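Long-range contacts in proton-dependent oligopeptide transporter family protein (Xanthomonas campestris, PDB 6EI3), which probably carries small peptides across the bacterial membrane in step with protons, as a member of the POT family within the Major Facilitator Superfamily: residues Gln221-Leu226 with Trp269-Arg273; Ser232-Ala236 with Leu258-Ile263; Val292-Phe296 with Phe436-Thr440. All blocks are in the same frame, centred on the assembly; numbering follows the deposited sequence.

Interaction 1: residues Gln221-Leu226 with Trp269-Arg273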
ATOM      1  N   GLN A 221      26.994  25.684 -18.235  1.00 94.19           N
ATOM      2  CA  GLN A 221      26.415  25.085 -17.034  1.00 91.58           C
ATOM      3  C   GLN A 221      26.815  23.627 -16.802  1.00 93.50           C
ATOM      4  O   GLN A 221      27.288  23.292 -15.713  1.00 93.74           O
ATOM      5  CB  GLN A 221      24.878  25.209 -17.057  1.00 91.26           C
ATOM      6  CG  GLN A 221      24.345  26.561 -16.605  1.00113.19           C
ATOM      7  CD  GLN A 221      22.910  26.759 -17.019  1.00135.16           C
ATOM      8  OE1 GLN A 221      21.985  26.153 -16.468  1.00128.51           O
ATOM      9  NE2 GLN A 221      22.690  27.616 -18.006  1.00131.87           N
ATOM     10  N   GLY A 222      26.577  22.775 -17.800  1.00 87.28           N
ATOM     11  CA  GLY A 222      26.788  21.333 -17.705  1.00 84.46           C
ATOM     12  C   GLY A 222      25.479  20.650 -17.359  1.00 82.24           C
ATOM     13  O   GLY A 222      24.414  21.204 -17.638  1.00 80.88           O
ATOM     14  N   ARG A 223      25.529  19.437 -16.764  1.00 74.94           N
ATOM     15  CA  ARG A 223      24.320  18.687 -16.387  1.00 71.29           C
ATOM     16  C   ARG A 223      24.432  18.077 -14.959  1.00 71.65           C
ATOM     17  O   ARG A 223      24.691  16.877 -14.829  1.00 69.39           O
ATOM     18  CB  ARG A 223      23.961  17.604 -17.434  1.00 69.84           C
ATOM     19  CG  ARG A 223      23.849  18.072 -18.884  1.00 76.00           C
ATOM     20  CD  ARG A 223      24.574  17.106 -19.798  1.00 80.25           C
ATOM     21  NE  ARG A 223      23.661  16.404 -20.703  1.00 77.47           N
ATOM     22  CZ  ARG A 223      23.959  15.279 -21.345  1.00 80.70           C
ATOM     23  NH1 ARG A 223      25.132  14.686 -21.153  1.00 68.18           N
ATOM     24  NH2 ARG A 223      23.077  14.721 -22.161  1.00 60.48           N
ATOM     25  N   PRO A 224      24.249  18.869 -13.871  1.00 67.54           N
ATOM     26  CA  PRO A 224      24.378  18.288 -12.522  1.00 66.29           C
ATOM     27  C   PRO A 224      23.199  17.399 -12.104  1.00 68.91           C
ATOM     28  O   PRO A 224      23.353  16.559 -11.213  1.00 67.77           O
ATOM     29  CB  PRO A 224      24.565  19.506 -11.618  1.00 68.72           C
ATOM     30  CG  PRO A 224      23.926  20.618 -12.345  1.00 73.71           C
ATOM     31  CD  PRO A 224      23.935  20.313 -13.811  1.00 69.70           C
ATOM     32  N   GLY A 225      22.054  17.574 -12.764  1.00 64.80           N
ATOM     33  CA  GLY A 225      20.856  16.773 -12.531  1.00 62.90           C
ATOM     34  C   GLY A 225      21.021  15.370 -13.081  1.00 66.94           C
ATOM     35  O   GLY A 225      20.618  14.398 -12.432  1.00 64.22           O
ATOM     36  N   LEU A 226      21.649  15.254 -14.280  1.00 65.73           N
ATOM     37  CA  LEU A 226      21.948  13.963 -14.914  1.00 65.82           C
ATOM     38  C   LEU A 226      23.020  13.253 -14.077  1.00 68.87           C
ATOM     39  O   LEU A 226      22.953  12.032 -13.921  1.00 68.13           O
ATOM     40  CB  LEU A 226      22.464  14.146 -16.357  1.00 67.69           C
ATOM     41  CG  LEU A 226      21.936  13.212 -17.474  1.00 71.81           C
ATOM     42  CD1 LEU A 226      22.820  13.302 -18.702  1.00 73.50           C
ATOM     43  CD2 LEU A 226      21.856  11.748 -17.049  1.00 73.02           C
ATOM     44  N   TRP A 269      16.087  19.648 -10.910  1.00 62.03           N
ATOM     45  CA  TRP A 269      17.234  20.527 -11.158  1.00 64.04           C
ATOM     46  C   TRP A 269      17.234  21.132 -12.565  1.00 65.27           C
ATOM     47  O   TRP A 269      17.534  22.318 -12.714  1.00 66.83           O
ATOM     48  CB  TRP A 269      18.541  19.733 -10.985  1.00 64.67           C
ATOM     49  CG  TRP A 269      19.225  19.867  -9.659  1.00 67.00           C
ATOM     50  CD1 TRP A 269      18.961  19.155  -8.527  1.00 69.11           C
ATOM     51  CD2 TRP A 269      20.382  20.660  -9.374  1.00 68.97           C
ATOM     52  NE1 TRP A 269      19.857  19.487  -7.537  1.00 69.96           N
ATOM     53  CE2 TRP A 269      20.741  20.410  -8.029  1.00 73.22           C
ATOM     54  CE3 TRP A 269      21.134  21.589 -10.111  1.00 72.04           C
ATOM     55  CZ2 TRP A 269      21.823  21.048  -7.410  1.00 74.11           C
ATOM     56  CZ3 TRP A 269      22.203  22.219  -9.495  1.00 75.26           C
ATOM     57  CH2 TRP A 269      22.535  21.950  -8.160  1.00 75.65           C
ATOM     58  N   GLN A 270      16.943  20.306 -13.592  1.00 57.85           N
ATOM     59  CA  GLN A 270      17.013  20.668 -15.009  1.00 57.32           C
ATOM     60  C   GLN A 270      15.670  20.670 -15.750  1.00 57.75           C
ATOM     61  O   GLN A 270      15.673  20.652 -16.980  1.00 57.43           O
ATOM     62  CB  GLN A 270      17.957  19.679 -15.728  1.00 58.82           C
ATOM     63  CG  GLN A 270      19.411  19.710 -15.304  1.00 64.44           C
ATOM     64  CD  GLN A 270      20.246  18.605 -15.928  1.00 69.13           C
ATOM     65  OE1 GLN A 270      21.267  18.215 -15.378  1.00 59.45           O
ATOM     66  NE2 GLN A 270      19.848  18.064 -17.079  1.00 55.60           N
ATOM     67  N   LEU A 271      14.532  20.680 -15.033  1.00 52.38           N
ATOM     68  CA  LEU A 271      13.209  20.635 -15.662  1.00 50.72           C
ATOM     69  C   LEU A 271      12.929  21.829 -16.591  1.00 56.27           C
ATOM     70  O   LEU A 271      12.253  21.654 -17.610  1.00 55.91           O
ATOM     71  CB  LEU A 271      12.094  20.456 -14.614  1.00 48.72           C
ATOM     72  CG  LEU A 271      10.676  20.281 -15.133  1.00 52.00           C
ATOM     73  CD1 LEU A 271      10.549  19.092 -16.085  1.00 51.54           C
ATOM     74  CD2 LEU A 271       9.721  20.161 -14.008  1.00 52.46           C
ATOM     75  N   GLU A 272      13.471  23.013 -16.268  1.00 54.31           N
ATOM     76  CA  GLU A 272      13.292  24.203 -17.107  1.00 56.26           C
ATOM     77  C   GLU A 272      13.914  24.053 -18.506  1.00 63.17           C
ATOM     78  O   GLU A 272      13.445  24.706 -19.431  1.00 63.98           O
ATOM     79  CB  GLU A 272      13.780  25.486 -16.405  1.00 58.49           C
ATOM     80  CG  GLU A 272      12.909  25.904 -15.225  1.00 66.55           C
ATOM     81  CD  GLU A 272      11.444  26.165 -15.529  1.00 84.17           C
ATOM     82  OE1 GLU A 272      11.157  27.024 -16.395  1.00 77.23           O
ATOM     83  OE2 GLU A 272      10.582  25.516 -14.896  1.00 74.76           O
ATOM     84  N   ARG A 273      14.910  23.145 -18.678  1.00 60.66           N
ATOM     85  CA  ARG A 273      15.572  22.890 -19.977  1.00 61.68           C
ATOM     86  C   ARG A 273      14.670  22.098 -20.961  1.00 65.15           C
ATOM     87  O   ARG A 273      15.065  21.875 -22.110  1.00 65.31           O
ATOM     88  CB  ARG A 273      16.908  22.158 -19.786  1.00 60.83           C
ATOM     89  CG  ARG A 273      17.886  22.826 -18.833  1.00 64.68           C
ATOM     90  CD  ARG A 273      19.097  21.945 -18.681  1.00 65.06           C
ATOM     91  NE  ARG A 273      20.066  22.475 -17.725  1.00 66.96           N
ATOM     92  CZ  ARG A 273      21.311  22.026 -17.613  1.00 75.84           C
ATOM     93  NH1 ARG A 273      21.752  21.063 -18.417  1.00 57.94           N
ATOM     94  NH2 ARG A 273      22.134  22.554 -16.717  1.00 60.95           N
TER
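Q270 and R273 reach from helix 248-270 and the 3-10 turn of 271-273 to the start of helix 224-239: Q270 holds its first turn and R273 the loop before it. The tight part centres on Q270 OE1. It lies 2.8 Å from G225 N in a weak, bent hydrogen bond and 3.2 Å from L226 N in a better one, whose donor stands 48° out of the amide carbonyl plane, above it. Both N-H groups belong to the first turn, just past R223 at the N-cap position, where amides usually lack an intrahelical acceptor. Bare G225 lets the backbones close to 5.4 Å between its CA and that of W269. Next to this, R273 stretches out fully, and its NH1 and NH2 both grip G222 O end-on, each at 2.8 Å, with the oxygen close to the guanidinium plane; CG of Q270 covers one face of that group. The looser, more exposed side holds Q221, whose OE1 stays 3.6 Å from R273 NH2, and the indole of W269, touched by P224 CG at 3.7 Å from CZ3. Q270 NE2 turns to the carbonyls of A213 and L214, and R273 NH1 also meets A216 O. Two polar side chains thus serve backbone donors and acceptors alike, tying the helix start, the loop before it and the carbonyls of A213, L214 and A216 to 269-273.

Interaction 2: residues Ser232-Ala236 with Leu258-Ile263; sequences SVLLA and LLLAGI. With 78M ((2S)-2,3-dihydroxypropyl(7Z)-pentadec-7-enoate), chain O.
S232 points its side chain straight into helix 248-270 as a knob, seated among L258, L259, G262 and I263. Its CB comes within 3.6 Å of G262 CA and 3.5 Å of L258 O, and the absence of a side chain at G262 is what allows such closeness: the CA atoms of S232 and G262 are 5.0 Å apart. OG takes the crowded position between the backbone N and the carbonyl carbon (chi1 82°), where it bonds back to A229 O in its own helix, and no hydrogen bond crosses the contact. Leucines flank the knob. The CB of L259 points past the other helix, but its end bends in: CD2 meets V233 CG2 at 3.7 Å, while CG lies 3.8 Å from A236 CB. L258 works one residue earlier, laying CD1 alongside L235, 3.6 Å from its O. The result is small-residue packing of two nearly antiparallel helices, their short segments at 170° with axes 8.5 Å apart, consistent with the extra helical hairpin that bacterial POT transporters carry between their two six-helix bundles. Helix 248-270 is covered on this flank by helix 224-239, with L258 also touching C239 and I263 touching A229. On another side of helix 248-270, A261 meets the acyl chain of the bound monoacylglycerol, its CA 3.7 Å from C5, and this lipid separates part of the helix from V294 on helix 281-306.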
ATOM      1  N   SER A 232      22.866   8.119  -8.367  1.00 48.41           N
ATOM      2  CA  SER A 232      21.782   7.368  -7.717  1.00 46.12           C
ATOM      3  C   SER A 232      21.662   5.963  -8.306  1.00 51.70           C
ATOM      4  O   SER A 232      21.357   5.031  -7.560  1.00 51.10           O
ATOM      5  CB  SER A 232      20.453   8.118  -7.805  1.00 45.83           C
ATOM      6  OG  SER A 232      19.779   7.938  -9.041  1.00 45.94           O
ATOM      7  N   VAL A 233      21.925   5.811  -9.635  1.00 49.73           N
ATOM      8  CA  VAL A 233      21.905   4.516 -10.336  1.00 49.74           C
ATOM      9  C   VAL A 233      23.051   3.650  -9.779  1.00 53.75           C
ATOM     10  O   VAL A 233      22.860   2.457  -9.538  1.00 53.56           O
ATOM     11  CB  VAL A 233      21.975   4.677 -11.889  1.00 54.87           C
ATOM     12  CG1 VAL A 233      22.219   3.345 -12.598  1.00 54.90           C
ATOM     13  CG2 VAL A 233      20.722   5.341 -12.440  1.00 53.86           C
ATOM     14  N   LEU A 234      24.213   4.272  -9.531  1.00 51.29           N
ATOM     15  CA  LEU A 234      25.406   3.614  -8.988  1.00 52.01           C
ATOM     16  C   LEU A 234      25.218   3.206  -7.536  1.00 54.45           C
ATOM     17  O   LEU A 234      25.634   2.107  -7.163  1.00 52.81           O
ATOM     18  CB  LEU A 234      26.647   4.505  -9.152  1.00 53.95           C
ATOM     19  CG  LEU A 234      27.552   4.237 -10.365  1.00 60.00           C
ATOM     20  CD1 LEU A 234      26.773   4.277 -11.689  1.00 60.04           C
ATOM     21  CD2 LEU A 234      28.666   5.256 -10.423  1.00 63.61           C
ATOM     22  N   LEU A 235      24.577   4.077  -6.724  1.00 51.44           N
ATOM     23  CA  LEU A 235      24.269   3.791  -5.319  1.00 51.28           C
ATOM     24  C   LEU A 235      23.201   2.697  -5.223  1.00 52.79           C
ATOM     25  O   LEU A 235      23.270   1.870  -4.317  1.00 51.94           O
ATOM     26  CB  LEU A 235      23.823   5.049  -4.559  1.00 51.65           C
ATOM     27  CG  LEU A 235      24.901   6.107  -4.272  1.00 58.25           C
ATOM     28  CD1 LEU A 235      24.259   7.448  -3.919  1.00 58.34           C
ATOM     29  CD2 LEU A 235      25.866   5.655  -3.171  1.00 60.45           C
ATOM     30  N   ALA A 236      22.239   2.674  -6.181  1.00 48.54           N
ATOM     31  CA  ALA A 236      21.189   1.652  -6.278  1.00 46.47           C
ATOM     32  C   ALA A 236      21.830   0.290  -6.571  1.00 50.97           C
ATOM     33  O   ALA A 236      21.439  -0.707  -5.969  1.00 48.17           O
ATOM     34  CB  ALA A 236      20.208   2.004  -7.380  1.00 46.22           C
ATOM     35  N   LEU A 258      16.528   5.151  -3.722  1.00 38.48           N
ATOM     36  CA  LEU A 258      17.665   5.896  -4.268  1.00 38.70           C
ATOM     37  C   LEU A 258      17.369   6.365  -5.684  1.00 41.96           C
ATOM     38  O   LEU A 258      17.566   7.550  -5.975  1.00 44.25           O
ATOM     39  CB  LEU A 258      18.965   5.057  -4.224  1.00 39.44           C
ATOM     40  CG  LEU A 258      19.627   4.927  -2.843  1.00 44.25           C
ATOM     41  CD1 LEU A 258      20.660   3.829  -2.844  1.00 44.92           C
ATOM     42  CD2 LEU A 258      20.290   6.241  -2.401  1.00 47.73           C
ATOM     43  N   LEU A 259      16.830   5.472  -6.543  1.00 36.49           N
ATOM     44  CA  LEU A 259      16.464   5.827  -7.919  1.00 37.87           C
ATOM     45  C   LEU A 259      15.381   6.904  -7.979  1.00 43.15           C
ATOM     46  O   LEU A 259      15.443   7.770  -8.852  1.00 42.25           O
ATOM     47  CB  LEU A 259      16.030   4.604  -8.744  1.00 37.63           C
ATOM     48  CG  LEU A 259      17.123   3.564  -9.057  1.00 42.91           C
ATOM     49  CD1 LEU A 259      16.496   2.231  -9.482  1.00 41.83           C
ATOM     50  CD2 LEU A 259      18.125   4.085 -10.097  1.00 45.46           C
ATOM     51  N   LEU A 260      14.390   6.854  -7.049  1.00 39.19           N
ATOM     52  CA  LEU A 260      13.319   7.852  -7.011  1.00 38.49           C
ATOM     53  C   LEU A 260      13.855   9.231  -6.605  1.00 42.86           C
ATOM     54  O   LEU A 260      13.512  10.228  -7.233  1.00 42.20           O
ATOM     55  CB  LEU A 260      12.165   7.410  -6.074  1.00 36.98           C
ATOM     56  CG  LEU A 260      11.304   6.227  -6.555  1.00 40.62           C
ATOM     57  CD1 LEU A 260      10.455   5.664  -5.417  1.00 39.60           C
ATOM     58  CD2 LEU A 260      10.418   6.613  -7.751  1.00 42.38           C
ATOM     59  N   ALA A 261      14.707   9.280  -5.573  1.00 40.75           N
ATOM     60  CA  ALA A 261      15.272  10.531  -5.084  1.00 42.61           C
ATOM     61  C   ALA A 261      16.249  11.182  -6.074  1.00 48.26           C
ATOM     62  O   ALA A 261      16.136  12.383  -6.335  1.00 48.74           O
ATOM     63  CB  ALA A 261      15.937  10.315  -3.731  1.00 43.91           C
ATOM     64  N   GLY A 262      17.172  10.387  -6.618  1.00 44.90           N
ATOM     65  CA  GLY A 262      18.191  10.850  -7.555  1.00 45.71           C
ATOM     66  C   GLY A 262      17.654  11.293  -8.900  1.00 49.33           C
ATOM     67  O   GLY A 262      17.956  12.406  -9.338  1.00 49.46           O
ATOM     68  N   ILE A 263      16.851  10.427  -9.568  1.00 45.42           N
ATOM     69  CA  ILE A 263      16.256  10.747 -10.874  1.00 45.25           C
ATOM     70  C   ILE A 263      15.214  11.877 -10.705  1.00 48.89           C
ATOM     71  O   ILE A 263      15.252  12.841 -11.470  1.00 48.76           O
ATOM     72  CB  ILE A 263      15.736   9.485 -11.631  1.00 47.81           C
ATOM     73  CG1 ILE A 263      16.903   8.488 -11.908  1.00 49.14           C
ATOM     74  CG2 ILE A 263      15.013   9.852 -12.944  1.00 48.62           C
ATOM     75  CD1 ILE A 263      16.516   7.011 -12.025  1.00 51.58           C
TER
HETATM   76  O21 78M O 614       8.886  21.241  -3.546  1.00 83.47           O
HETATM   77  C20 78M O 614       9.302  20.449  -4.647  1.00 84.03           C
HETATM   78  C18 78M O 614      10.515  19.620  -4.298  1.00 85.43           C
HETATM   79  O19 78M O 614      11.590  20.468  -3.887  1.00 87.76           O
HETATM   80  C17 78M O 614      10.965  18.746  -5.442  1.00 86.92           C
HETATM   81  O2  78M O 614      11.794  17.716  -4.853  1.00 88.32           O
HETATM   82  C1  78M O 614      12.076  16.636  -5.591  1.00 89.09           C
HETATM   83  O1  78M O 614      11.825  16.534  -6.764  1.00 89.50           O
HETATM   84  C2  78M O 614      12.732  15.569  -4.763  1.00 89.28           C
HETATM   85  C3  78M O 614      11.917  14.284  -4.686  1.00 88.35           C
HETATM   86  C4  78M O 614      11.935  13.650  -3.302  1.00 88.15           C
HETATM   87  C5  78M O 614      12.609  12.290  -3.230  1.00 88.50           C
HETATM   88  C6  78M O 614      11.743  11.115  -3.703  1.00 88.16           C
HETATM   89  C7  78M O 614      11.217  10.303  -2.564  1.00 87.45           C
HETATM   90  C8  78M O 614      11.577   9.075  -2.233  1.00 86.93           C
HETATM   91  C9  78M O 614      11.040   8.277  -1.079  1.00 85.51           C
HETATM   92  C10 78M O 614      11.842   8.536   0.199  1.00 86.00           C
HETATM   93  C11 78M O 614      10.999   8.799   1.435  1.00 84.24           C
HETATM   94  C12 78M O 614      11.670   9.733   2.434  1.00 83.89           C
HETATM   95  C13 78M O 614      10.809  10.168   3.613  1.00 81.29           C
HETATM   96  C15 78M O 614      10.115   9.731   5.989  1.00 77.48           C
HETATM   97  C14 78M O 614      10.702   9.150   4.734  1.00 78.32           C

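Interaction 3: residues Val292-Phe296 with Phe436-Thr440. With 78M ((2S)-2,3-dihydroxypropyl(7Z)-pentadec-7-enoate), chain O.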
ATOM      1  N   VAL A 292       4.142  16.372  -5.920  1.00 39.59           N
ATOM      2  CA  VAL A 292       3.287  15.273  -5.435  1.00 38.38           C
ATOM      3  C   VAL A 292       4.147  14.151  -4.867  1.00 41.48           C
ATOM      4  O   VAL A 292       3.820  13.601  -3.810  1.00 41.59           O
ATOM      5  CB  VAL A 292       2.309  14.775  -6.541  1.00 41.95           C
ATOM      6  CG1 VAL A 292       1.847  13.333  -6.297  1.00 41.10           C
ATOM      7  CG2 VAL A 292       1.119  15.709  -6.668  1.00 41.87           C
ATOM      8  N   LEU A 293       5.248  13.818  -5.559  1.00 38.15           N
ATOM      9  CA  LEU A 293       6.195  12.791  -5.140  1.00 37.82           C
ATOM     10  C   LEU A 293       6.756  13.115  -3.745  1.00 40.66           C
ATOM     11  O   LEU A 293       6.908  12.194  -2.937  1.00 40.54           O
ATOM     12  CB  LEU A 293       7.320  12.594  -6.195  1.00 38.99           C
ATOM     13  CG  LEU A 293       8.441  11.563  -5.878  1.00 44.63           C
ATOM     14  CD1 LEU A 293       7.906  10.134  -5.770  1.00 43.72           C
ATOM     15  CD2 LEU A 293       9.553  11.621  -6.921  1.00 50.02           C
ATOM     16  N   VAL A 294       7.006  14.418  -3.446  1.00 35.67           N
ATOM     17  CA  VAL A 294       7.475  14.847  -2.122  1.00 34.87           C
ATOM     18  C   VAL A 294       6.372  14.616  -1.069  1.00 36.05           C
ATOM     19  O   VAL A 294       6.654  14.026  -0.024  1.00 35.39           O
ATOM     20  CB  VAL A 294       8.044  16.287  -2.097  1.00 39.56           C
ATOM     21  CG1 VAL A 294       8.461  16.687  -0.680  1.00 39.48           C
ATOM     22  CG2 VAL A 294       9.237  16.401  -3.039  1.00 40.55           C
ATOM     23  N   ILE A 295       5.127  15.057  -1.360  1.00 30.53           N
ATOM     24  CA  ILE A 295       3.963  14.846  -0.489  1.00 29.63           C
ATOM     25  C   ILE A 295       3.804  13.329  -0.203  1.00 31.91           C
ATOM     26  O   ILE A 295       3.669  12.941   0.962  1.00 30.42           O
ATOM     27  CB  ILE A 295       2.701  15.509  -1.120  1.00 32.21           C
ATOM     28  CG1 ILE A 295       2.759  17.035  -0.934  1.00 34.10           C
ATOM     29  CG2 ILE A 295       1.399  14.959  -0.545  1.00 30.11           C
ATOM     30  CD1 ILE A 295       2.308  17.848  -2.124  1.00 41.37           C
ATOM     31  N   PHE A 296       3.865  12.486  -1.264  1.00 28.83           N
ATOM     32  CA  PHE A 296       3.771  11.017  -1.148  1.00 28.27           C
ATOM     33  C   PHE A 296       4.905  10.430  -0.298  1.00 32.45           C
ATOM     34  O   PHE A 296       4.644   9.572   0.531  1.00 31.90           O
ATOM     35  CB  PHE A 296       3.723  10.329  -2.532  1.00 29.61           C
ATOM     36  CG  PHE A 296       2.403  10.385  -3.285  1.00 30.12           C
ATOM     37  CD1 PHE A 296       1.328  11.133  -2.800  1.00 31.23           C
ATOM     38  CD2 PHE A 296       2.237   9.693  -4.477  1.00 30.46           C
ATOM     39  CE1 PHE A 296       0.121  11.198  -3.508  1.00 30.94           C
ATOM     40  CE2 PHE A 296       1.031   9.764  -5.185  1.00 32.31           C
ATOM     41  CZ  PHE A 296      -0.016  10.511  -4.695  1.00 29.70           C
ATOM     42  N   PHE A 436       3.010   6.080  -8.340  1.00 32.55           N
ATOM     43  CA  PHE A 436       3.693   6.683  -7.193  1.00 32.74           C
ATOM     44  C   PHE A 436       2.965   6.393  -5.887  1.00 33.25           C
ATOM     45  O   PHE A 436       3.629   6.282  -4.852  1.00 33.04           O
ATOM     46  CB  PHE A 436       3.850   8.208  -7.357  1.00 36.30           C
ATOM     47  CG  PHE A 436       4.956   8.754  -8.240  1.00 40.64           C
ATOM     48  CD1 PHE A 436       5.888   7.905  -8.830  1.00 44.13           C
ATOM     49  CD2 PHE A 436       5.068  10.127  -8.472  1.00 45.49           C
ATOM     50  CE1 PHE A 436       6.887   8.407  -9.672  1.00 46.85           C
ATOM     51  CE2 PHE A 436       6.080  10.635  -9.306  1.00 49.86           C
ATOM     52  CZ  PHE A 436       6.984   9.772  -9.895  1.00 48.24           C
ATOM     53  N   TRP A 437       1.609   6.338  -5.921  1.00 27.60           N
ATOM     54  CA  TRP A 437       0.783   6.031  -4.736  1.00 27.20           C
ATOM     55  C   TRP A 437       1.020   4.590  -4.291  1.00 28.66           C
ATOM     56  O   TRP A 437       1.194   4.350  -3.102  1.00 26.75           O
ATOM     57  CB  TRP A 437      -0.716   6.294  -4.987  1.00 25.47           C
ATOM     58  CG  TRP A 437      -1.574   6.192  -3.750  1.00 26.48           C
ATOM     59  CD1 TRP A 437      -2.635   5.352  -3.559  1.00 28.97           C
ATOM     60  CD2 TRP A 437      -1.486   7.002  -2.562  1.00 26.52           C
ATOM     61  NE1 TRP A 437      -3.221   5.596  -2.334  1.00 27.68           N
ATOM     62  CE2 TRP A 437      -2.530   6.598  -1.699  1.00 29.70           C
ATOM     63  CE3 TRP A 437      -0.634   8.047  -2.148  1.00 28.87           C
ATOM     64  CZ2 TRP A 437      -2.710   7.160  -0.427  1.00 29.22           C
ATOM     65  CZ3 TRP A 437      -0.826   8.614  -0.893  1.00 29.98           C
ATOM     66  CH2 TRP A 437      -1.857   8.175  -0.053  1.00 29.91           C
ATOM     67  N   TYR A 438       1.069   3.635  -5.242  1.00 25.20           N
ATOM     68  CA  TYR A 438       1.365   2.234  -4.910  1.00 25.05           C
ATOM     69  C   TYR A 438       2.756   2.121  -4.288  1.00 27.89           C
ATOM     70  O   TYR A 438       2.920   1.432  -3.291  1.00 27.69           O
ATOM     71  CB  TYR A 438       1.292   1.334  -6.151  1.00 26.78           C
ATOM     72  CG  TYR A 438      -0.094   1.205  -6.730  1.00 28.74           C
ATOM     73  CD1 TYR A 438      -1.206   1.073  -5.903  1.00 30.33           C
ATOM     74  CD2 TYR A 438      -0.293   1.159  -8.105  1.00 29.72           C
ATOM     75  CE1 TYR A 438      -2.489   0.946  -6.436  1.00 32.99           C
ATOM     76  CE2 TYR A 438      -1.570   1.011  -8.646  1.00 30.29           C
ATOM     77  CZ  TYR A 438      -2.664   0.910  -7.809  1.00 39.16           C
ATOM     78  OH  TYR A 438      -3.921   0.742  -8.336  1.00 44.97           O
ATOM     79  N   LEU A 439       3.731   2.841  -4.843  1.00 24.39           N
ATOM     80  CA  LEU A 439       5.090   2.848  -4.320  1.00 25.66           C
ATOM     81  C   LEU A 439       5.172   3.463  -2.914  1.00 29.30           C
ATOM     82  O   LEU A 439       6.117   3.164  -2.200  1.00 29.38           O
ATOM     83  CB  LEU A 439       6.070   3.542  -5.289  1.00 26.78           C
ATOM     84  CG  LEU A 439       6.289   2.847  -6.646  1.00 32.96           C
ATOM     85  CD1 LEU A 439       7.212   3.687  -7.540  1.00 33.16           C
ATOM     86  CD2 LEU A 439       6.834   1.410  -6.480  1.00 37.41           C
ATOM     87  N   THR A 440       4.201   4.328  -2.534  1.00 25.54           N
ATOM     88  CA  THR A 440       4.115   4.948  -1.205  1.00 25.49           C
ATOM     89  C   THR A 440       3.929   3.844  -0.152  1.00 27.37           C
ATOM     90  O   THR A 440       4.602   3.870   0.877  1.00 27.13           O
ATOM     91  CB  THR A 440       3.047   6.060  -1.197  1.00 31.34           C
ATOM     92  OG1 THR A 440       3.397   6.998  -2.203  1.00 28.22           O
ATOM     93  CG2 THR A 440       2.958   6.795   0.118  1.00 30.74           C
TER
HETATM   94  O21 78M O 614       8.886  21.241  -3.546  1.00 83.47           O
HETATM   95  C20 78M O 614       9.302  20.449  -4.647  1.00 84.03           C
HETATM   96  C18 78M O 614      10.515  19.620  -4.298  1.00 85.43           C
HETATM   97  O19 78M O 614      11.590  20.468  -3.887  1.00 87.76           O
HETATM   98  C17 78M O 614      10.965  18.746  -5.442  1.00 86.92           C
HETATM   99  O2  78M O 614      11.794  17.716  -4.853  1.00 88.32           O
HETATM  100  C1  78M O 614      12.076  16.636  -5.591  1.00 89.09           C
HETATM  101  O1  78M O 614      11.825  16.534  -6.764  1.00 89.50           O
HETATM  102  C2  78M O 614      12.732  15.569  -4.763  1.00 89.28           C
HETATM  103  C3  78M O 614      11.917  14.284  -4.686  1.00 88.35           C
HETATM  104  C4  78M O 614      11.935  13.650  -3.302  1.00 88.15           C
HETATM  105  C5  78M O 614      12.609  12.290  -3.230  1.00 88.50           C
HETATM  106  C6  78M O 614      11.743  11.115  -3.703  1.00 88.16           C
HETATM  107  C7  78M O 614      11.217  10.303  -2.564  1.00 87.45           C
HETATM  108  C8  78M O 614      11.577   9.075  -2.233  1.00 86.93           C
HETATM  109  C9  78M O 614      11.040   8.277  -1.079  1.00 85.51           C
HETATM  110  C10 78M O 614      11.842   8.536   0.199  1.00 86.00           C
HETATM  111  C11 78M O 614      10.999   8.799   1.435  1.00 84.24           C
HETATM  112  C12 78M O 614      11.670   9.733   2.434  1.00 83.89           C
HETATM  113  C13 78M O 614      10.809  10.168   3.613  1.00 81.29           C
HETATM  114  C15 78M O 614      10.115   9.731   5.989  1.00 77.48           C
HETATM  115  C14 78M O 614      10.702   9.150   4.734  1.00 78.32           C
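F296 packs against W437, F436 and T440 in a parallel helix pair of the Major Facilitator Superfamily fold, where helices 281-306 and 430-456 run at 19° to each other with segment axes 10.1 Å apart. Aromatic contacts come first. The indole of W437 turns its edge to one face of the F296 ring, an edge-to-face pair with centroids 4.8 Å apart and planes at 58°; V292 CG1 covers the opposite face, so the phenyl is held between the two. W437 makes a second edge-to-face pair with F303, two turns further along the helix of F296. A CH-pi contact follows: L293, its CG anti to the backbone N (chi1 178°), puts CD1 3.9 Å from the centroid of the F436 ring, almost on the normal. Plain apolar packing adds F436 CB, which lies near the plane of the F296 ring at its edge, 3.6 Å from CD2. On its other branch L293 faces the bound lipid, CD2 being 3.9 Å from C6. The polar element stays within one helix, since T440 OG1 donates to F436 O at 2.8 Å, and the same hydroxyl oxygen rests 3.4 Å from F296 CB.

Overall arrangement
Following the chain from the N terminus, helix 224-239 runs out and helix 248-270 returns beside it. Interaction 2 closes the inner loop of this hairpin and interaction 1 the outer one, so interaction 2 lies inside interaction 1, their centres 16 Å apart along the same helix pair. Interaction 3 opens only after both have closed: helix 281-306 follows, and by joining 292-296 to 436-440, 140 residues on, it closes a long loop in series with the other two. Its centre lies about 11 Å from the centre of the chain, against 32 Å for interaction 1. Interactions 2 and 3 touch lightly through L260 and L293, and a single lipid contacts both, linking the peripheral hairpin to the helical bundle.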